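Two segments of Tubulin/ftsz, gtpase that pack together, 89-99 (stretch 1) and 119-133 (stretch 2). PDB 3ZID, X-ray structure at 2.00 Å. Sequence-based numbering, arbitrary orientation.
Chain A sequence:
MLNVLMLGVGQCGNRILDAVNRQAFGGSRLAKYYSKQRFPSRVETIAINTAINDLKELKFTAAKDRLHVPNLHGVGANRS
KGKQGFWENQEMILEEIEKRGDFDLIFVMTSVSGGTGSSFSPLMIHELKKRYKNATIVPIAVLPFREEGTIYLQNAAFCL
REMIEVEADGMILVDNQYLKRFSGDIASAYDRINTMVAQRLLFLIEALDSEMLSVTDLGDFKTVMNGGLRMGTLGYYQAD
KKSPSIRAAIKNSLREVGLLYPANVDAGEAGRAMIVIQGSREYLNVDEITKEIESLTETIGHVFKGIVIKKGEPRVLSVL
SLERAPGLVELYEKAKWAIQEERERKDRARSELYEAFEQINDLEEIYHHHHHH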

# COMPACT_ATOMS: atom_id res chain seq x y z
N ASN A 89 -18.97 -14.19 3.27
CA ASN A 89 -19.34 -13.04 4.09
C ASN A 89 -19.44 -11.73 3.33
O ASN A 89 -19.57 -10.66 3.93
N GLN A 90 -19.43 -11.83 2.00
CA GLN A 90 -19.43 -10.68 1.10
C GLN A 90 -20.55 -9.67 1.38
O GLN A 90 -20.31 -8.47 1.47
N GLU A 91 -21.77 -10.17 1.52
CA GLU A 91 -22.91 -9.29 1.72
C GLU A 91 -22.81 -8.56 3.05
O GLU A 91 -23.13 -7.37 3.15
N MET A 92 -22.33 -9.26 4.07
CA MET A 92 -22.20 -8.69 5.40
C MET A 92 -21.18 -7.55 5.39
O MET A 92 -21.38 -6.50 5.99
N ILE A 93 -20.07 -7.79 4.70
CA ILE A 93 -19.03 -6.78 4.57
C ILE A 93 -19.53 -5.55 3.80
O ILE A 93 -19.47 -4.42 4.30
N LEU A 94 -20.07 -5.78 2.61
CA LEU A 94 -20.62 -4.68 1.81
C LEU A 94 -21.75 -3.91 2.49
O LEU A 94 -21.88 -2.69 2.31
N GLU A 95 -22.56 -4.61 3.26
CA GLU A 95 -23.64 -3.99 4.01
C GLU A 95 -23.08 -2.95 4.99
O GLU A 95 -23.59 -1.83 5.08
N GLU A 96 -22.02 -3.33 5.69
CA GLU A 96 -21.39 -2.44 6.66
C GLU A 96 -20.90 -1.16 6.00
O GLU A 96 -20.98 -0.08 6.59
N ILE A 97 -20.38 -1.29 4.79
CA ILE A 97 -19.92 -0.13 4.03
C ILE A 97 -21.08 0.75 3.59
O ILE A 97 -21.06 1.96 3.80
N GLU A 98 -22.11 0.13 3.01
CA GLU A 98 -23.26 0.88 2.50
C GLU A 98 -24.03 1.63 3.59
O GLU A 98 -24.64 2.66 3.32
N LYS A 99 -23.97 1.13 4.82
CA LYS A 99 -24.60 1.81 5.95
C LYS A 99 -24.06 3.22 6.18
O LYS A 99 -24.71 4.05 6.80
N SER A 119 -6.40 -11.24 -0.16
CA SER A 119 -7.46 -11.91 -0.94
C SER A 119 -8.77 -11.14 -0.93
O SER A 119 -9.42 -11.00 -1.97
N PHE A 120 -9.16 -10.64 0.23
CA PHE A 120 -10.36 -9.82 0.36
C PHE A 120 -10.28 -8.58 -0.51
O PHE A 120 -11.26 -8.17 -1.13
N SER A 121 -9.12 -7.94 -0.51
CA SER A 121 -9.03 -6.58 -1.03
C SER A 121 -9.34 -6.46 -2.52
O SER A 121 -10.14 -5.61 -2.92
N PRO A 122 -8.72 -7.30 -3.36
CA PRO A 122 -9.09 -7.22 -4.78
C PRO A 122 -10.55 -7.57 -4.99
O PRO A 122 -11.17 -6.97 -5.87
N LEU A 123 -11.08 -8.52 -4.21
CA LEU A 123 -12.49 -8.91 -4.34
C LEU A 123 -13.40 -7.78 -3.94
O LEU A 123 -14.40 -7.50 -4.61
N MET A 124 -13.03 -7.12 -2.85
CA MET A 124 -13.82 -6.01 -2.30
C MET A 124 -13.79 -4.81 -3.25
O MET A 124 -14.78 -4.11 -3.41
N ILE A 125 -12.65 -4.58 -3.88
CA ILE A 125 -12.56 -3.45 -4.80
C ILE A 125 -13.47 -3.70 -6.01
O ILE A 125 -14.18 -2.79 -6.47
N HIS A 126 -13.48 -4.93 -6.49
CA HIS A 126 -14.34 -5.28 -7.61
C HIS A 126 -15.78 -4.90 -7.31
O HIS A 126 -16.46 -4.28 -8.12
N GLU A 127 -16.24 -5.30 -6.14
CA GLU A 127 -17.61 -5.04 -5.74
C GLU A 127 -17.87 -3.55 -5.53
O GLU A 127 -18.91 -3.03 -5.92
N LEU A 128 -16.89 -2.86 -4.95
CA LEU A 128 -17.01 -1.43 -4.67
C LEU A 128 -17.14 -0.59 -5.94
O LEU A 128 -17.91 0.39 -5.99
N LYS A 129 -16.38 -0.97 -6.97
CA LYS A 129 -16.40 -0.25 -8.25
C LYS A 129 -17.78 -0.31 -8.88
O LYS A 129 -18.19 0.63 -9.54
N LYS A 130 -18.46 -1.45 -8.72
CA LYS A 130 -19.84 -1.59 -9.18
C LYS A 130 -20.79 -0.66 -8.44
O LYS A 130 -21.66 -0.05 -9.05
N ARG A 131 -20.62 -0.55 -7.13
CA ARG A 131 -21.57 0.18 -6.29
C ARG A 131 -21.32 1.68 -6.26
O ARG A 131 -22.26 2.47 -6.15
N TYR A 132 -20.06 2.07 -6.40
CA TYR A 132 -19.66 3.48 -6.36
C TYR A 132 -18.93 3.81 -7.65
O TYR A 132 -17.72 4.00 -7.64
N LYS A 133 -19.68 3.86 -8.76
CA LYS A 133 -19.10 3.95 -10.10
C LYS A 133 -18.32 5.22 -10.31
O LYS A 133 -17.39 5.27 -11.09

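Two helices, 89-98 and 119-131, cross at 55° between their N-to-C directions, with axes 11.4 Å apart at closest approach. No direct hydrogen bond joins the two stretches. The contact is an apolar strip flanked by a charged cluster, and 507 Å² is buried in total.

On stretch 1, I93, L94 and I97 point their CA-to-CB bonds toward the other helix. All three have chi1 in the m well, the common choice for isoleucine and leucine on a helix. I93 has chi2 at 149°, between wells. Its CD1 lies 3.9 Å from F120 CE2, and its CG2 is 4.1 Å from M124 SD. I97 is m, t. Its CD1 touches both M124 and L128, 4.4 Å from M124 SD and 4.0 Å from L128 CD2. Its CG2 lies 3.6 Å from Y132 OH and 4.1 Å from Y132 CE2. L94 is m, t, and has the largest covered area of any residue in the contact. Its CD2 is 4.3 Å from L128 CD2, and its CD1 is 3.9 Å from E127 CB.

On stretch 2, F120, M124 and L128 leave the backbone sideways, and their ends bring them nearer the partner. F120 has chi1 at -85° (m). M124 is t, t, m; this extended start carries SD out to the two isoleucines. L128 is m, t, so that CD2 meets both L94 and I97. Y132 is the first residue past the helix to leave helical phi/psi. Its chi1 is m; its CA-to-CB bond is sideways, but the end of the side chain comes nearer stretch 1, with OH 3.8 Å from E98 CA. This hydroxyl also has a hydrogen-bond partner just outside the two stretches.

The charged cluster centres on E127 and R131, both pointing toward stretch 1. E127 is m, m, a folded conformation that keeps its carboxylate within reach of two basic neighbours. K130 NZ donates to E127 OE2 at 2.9 Å, and R131 NH1 donates to E127 OE1 at 2.6 Å; both are salt bridges. R131 NH1 also donates to E127 O at 2.7 Å. R131 NH2 adds a weak bond to E127 OE1 at 2.9 Å. The R131 side chain is m, t, t with chi4 at 78°, and its guanidinium turns back to E127, one turn earlier. L94 CD1 covers one face of this group, 3.4 Å from R131 NH2.

E98 approaches the guanidinium at its edge. Its side chain starts sideways and extends as m, t, which brings the carboxylate to R131. E98 OE2 and R131 NE form a salt bridge at 3.4 Å. Water 1 links the same two atoms: it donates to E98 OE2 at 2.9 Å and accepts from R131 NE at 2.6 Å.

Q90 also starts sideways. Its t, t chain is extended, and its end reaches E127, with Q90 NE2 3.3 Å from E127 CD. M92, E95 and E96 stay out of reach of stretch 2.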

# COMPACT_ATOMS: atom_id res chain seq x y z
CB ASN A 89 -18.33 -12.87 5.22
CG ASN A 89 -18.28 -14.07 6.14
OD1 ASN A 89 -19.01 -14.12 7.13
ND2 ASN A 89 -17.41 -15.03 5.83
CB GLN A 90 -19.53 -11.16 -0.35
CG GLN A 90 -19.58 -10.06 -1.40
CD GLN A 90 -19.47 -10.59 -2.83
OE1 GLN A 90 -18.72 -11.53 -3.10
NE2 GLN A 90 -20.19 -9.96 -3.75
CB GLU A 91 -24.21 -10.09 1.63
CG GLU A 91 -24.39 -10.80 0.29
CD GLU A 91 -24.72 -9.86 -0.88
OE1 GLU A 91 -24.60 -8.62 -0.74
OE2 GLU A 91 -25.10 -10.37 -1.95
CB MET A 92 -21.78 -9.79 6.38
CG MET A 92 -21.69 -9.33 7.82
SD MET A 92 -20.00 -9.11 8.36
CE MET A 92 -19.38 -10.80 8.27
CB ILE A 93 -17.79 -7.39 3.91
CG1 ILE A 93 -17.11 -8.30 4.92
CG2 ILE A 93 -16.85 -6.30 3.43
CD1 ILE A 93 -16.39 -9.48 4.29
CB LEU A 94 -21.08 -5.21 0.45
CG LEU A 94 -19.96 -5.69 -0.47
CD1 LEU A 94 -20.54 -6.45 -1.64
CD2 LEU A 94 -19.20 -4.49 -0.95
CB GLU A 95 -24.46 -5.04 4.76
CG GLU A 95 -25.40 -4.48 5.79
CD GLU A 95 -26.29 -5.54 6.41
OE1 GLU A 95 -26.18 -6.72 6.00
OE2 GLU A 95 -27.11 -5.20 7.29
CB GLU A 96 -20.24 -3.16 7.36
CG GLU A 96 -19.51 -2.30 8.39
CD GLU A 96 -20.43 -1.66 9.41
OE1 GLU A 96 -21.44 -2.30 9.80
OE2 GLU A 96 -20.16 -0.51 9.81
CB ILE A 97 -19.10 -0.58 2.81
CG1 ILE A 97 -17.81 -1.23 3.29
CG2 ILE A 97 -18.86 0.59 1.87
CD1 ILE A 97 -17.12 -2.07 2.25
CB GLU A 98 -24.18 -0.03 1.69
CG GLU A 98 -23.59 -0.39 0.33
CD GLU A 98 -24.23 -1.60 -0.31
OE1 GLU A 98 -25.08 -2.25 0.34
OE2 GLU A 98 -23.88 -1.91 -1.47
CB LYS A 99 -24.38 1.03 7.25
CG LYS A 99 -25.09 -0.31 7.33
CD LYS A 99 -24.89 -0.94 8.70
CE LYS A 99 -25.66 -2.24 8.83
NZ LYS A 99 -25.52 -2.84 10.19
CB SER A 119 -7.69 -13.35 -0.45
OG SER A 119 -8.05 -13.39 0.92
CB PHE A 120 -10.51 -9.32 1.80
CG PHE A 120 -11.19 -10.28 2.74
CD1 PHE A 120 -10.92 -11.64 2.71
CD2 PHE A 120 -12.08 -9.79 3.69
CE1 PHE A 120 -11.55 -12.51 3.60
CE2 PHE A 120 -12.72 -10.63 4.59
CZ PHE A 120 -12.45 -12.01 4.54
CB SER A 121 -7.70 -5.91 -0.64
OG SER A 121 -7.62 -5.78 0.77
CB PRO A 122 -8.19 -8.25 -5.45
CG PRO A 122 -7.01 -8.36 -4.52
CD PRO A 122 -7.56 -8.19 -3.15
CB LEU A 123 -12.81 -10.14 -3.47
CG LEU A 123 -12.05 -11.40 -3.87
CD1 LEU A 123 -12.42 -12.68 -3.07
CD2 LEU A 123 -12.31 -11.59 -5.29
CB MET A 124 -13.27 -5.62 -0.93
CG MET A 124 -14.27 -4.89 -0.04
SD MET A 124 -13.60 -4.56 1.60
CE MET A 124 -12.74 -6.09 1.90
CB ILE A 125 -11.10 -3.22 -5.24
CG1 ILE A 125 -10.29 -2.68 -4.06
CG2 ILE A 125 -11.02 -2.29 -6.44
CD1 ILE A 125 -8.79 -2.80 -4.23
CB HIS A 126 -14.27 -6.78 -7.92
CG HIS A 126 -15.11 -7.18 -9.10
ND1 HIS A 126 -14.88 -6.71 -10.37
CD2 HIS A 126 -16.23 -7.94 -9.18
CE1 HIS A 126 -15.79 -7.20 -11.19
NE2 HIS A 126 -16.62 -7.95 -10.49
CB GLU A 127 -17.96 -5.84 -4.49
CG GLU A 127 -18.03 -7.34 -4.75
CD GLU A 127 -19.02 -7.67 -5.87
OE1 GLU A 127 -20.13 -7.09 -5.88
OE2 GLU A 127 -18.69 -8.51 -6.73
CB LEU A 128 -15.83 -0.93 -3.82
CG LEU A 128 -15.80 -1.42 -2.37
CD1 LEU A 128 -14.48 -1.07 -1.70
CD2 LEU A 128 -16.98 -0.86 -1.58
CB LYS A 129 -15.36 -0.78 -9.23
CG LYS A 129 -13.94 -0.35 -8.96
CD LYS A 129 -13.03 -0.94 -10.01
CE LYS A 129 -13.42 -0.43 -11.39
NZ LYS A 129 -13.01 -1.40 -12.46
CB LYS A 130 -20.35 -3.01 -8.95
CG LYS A 130 -19.67 -4.08 -9.75
CD LYS A 130 -20.29 -5.42 -9.35
CE LYS A 130 -19.45 -6.59 -9.77
NZ LYS A 130 -20.00 -7.84 -9.19
CB ARG A 131 -21.56 -0.39 -4.87
CG ARG A 131 -22.29 -1.72 -4.76
CD ARG A 131 -21.72 -2.58 -3.65
NE ARG A 131 -22.28 -3.93 -3.65
CZ ARG A 131 -21.91 -4.90 -4.49
NH1 ARG A 131 -20.99 -4.68 -5.41
NH2 ARG A 131 -22.48 -6.10 -4.41
CB TYR A 132 -18.74 3.73 -5.17
CG TYR A 132 -19.37 3.46 -3.82
CD1 TYR A 132 -20.23 4.38 -3.23
CD2 TYR A 132 -19.09 2.29 -3.13
CE1 TYR A 132 -20.79 4.14 -1.99
CE2 TYR A 132 -19.65 2.03 -1.89
CZ TYR A 132 -20.51 2.96 -1.32
OH TYR A 132 -21.07 2.70 -0.08
CB LYS A 133 -20.18 3.86 -11.19
CG LYS A 133 -21.07 2.63 -11.16
CD LYS A 133 -22.15 2.73 -12.26
CE LYS A 133 -23.04 1.48 -12.31
NZ LYS A 133 -24.20 1.62 -13.27
O HOH W 1 -24.00 -4.78 -1.87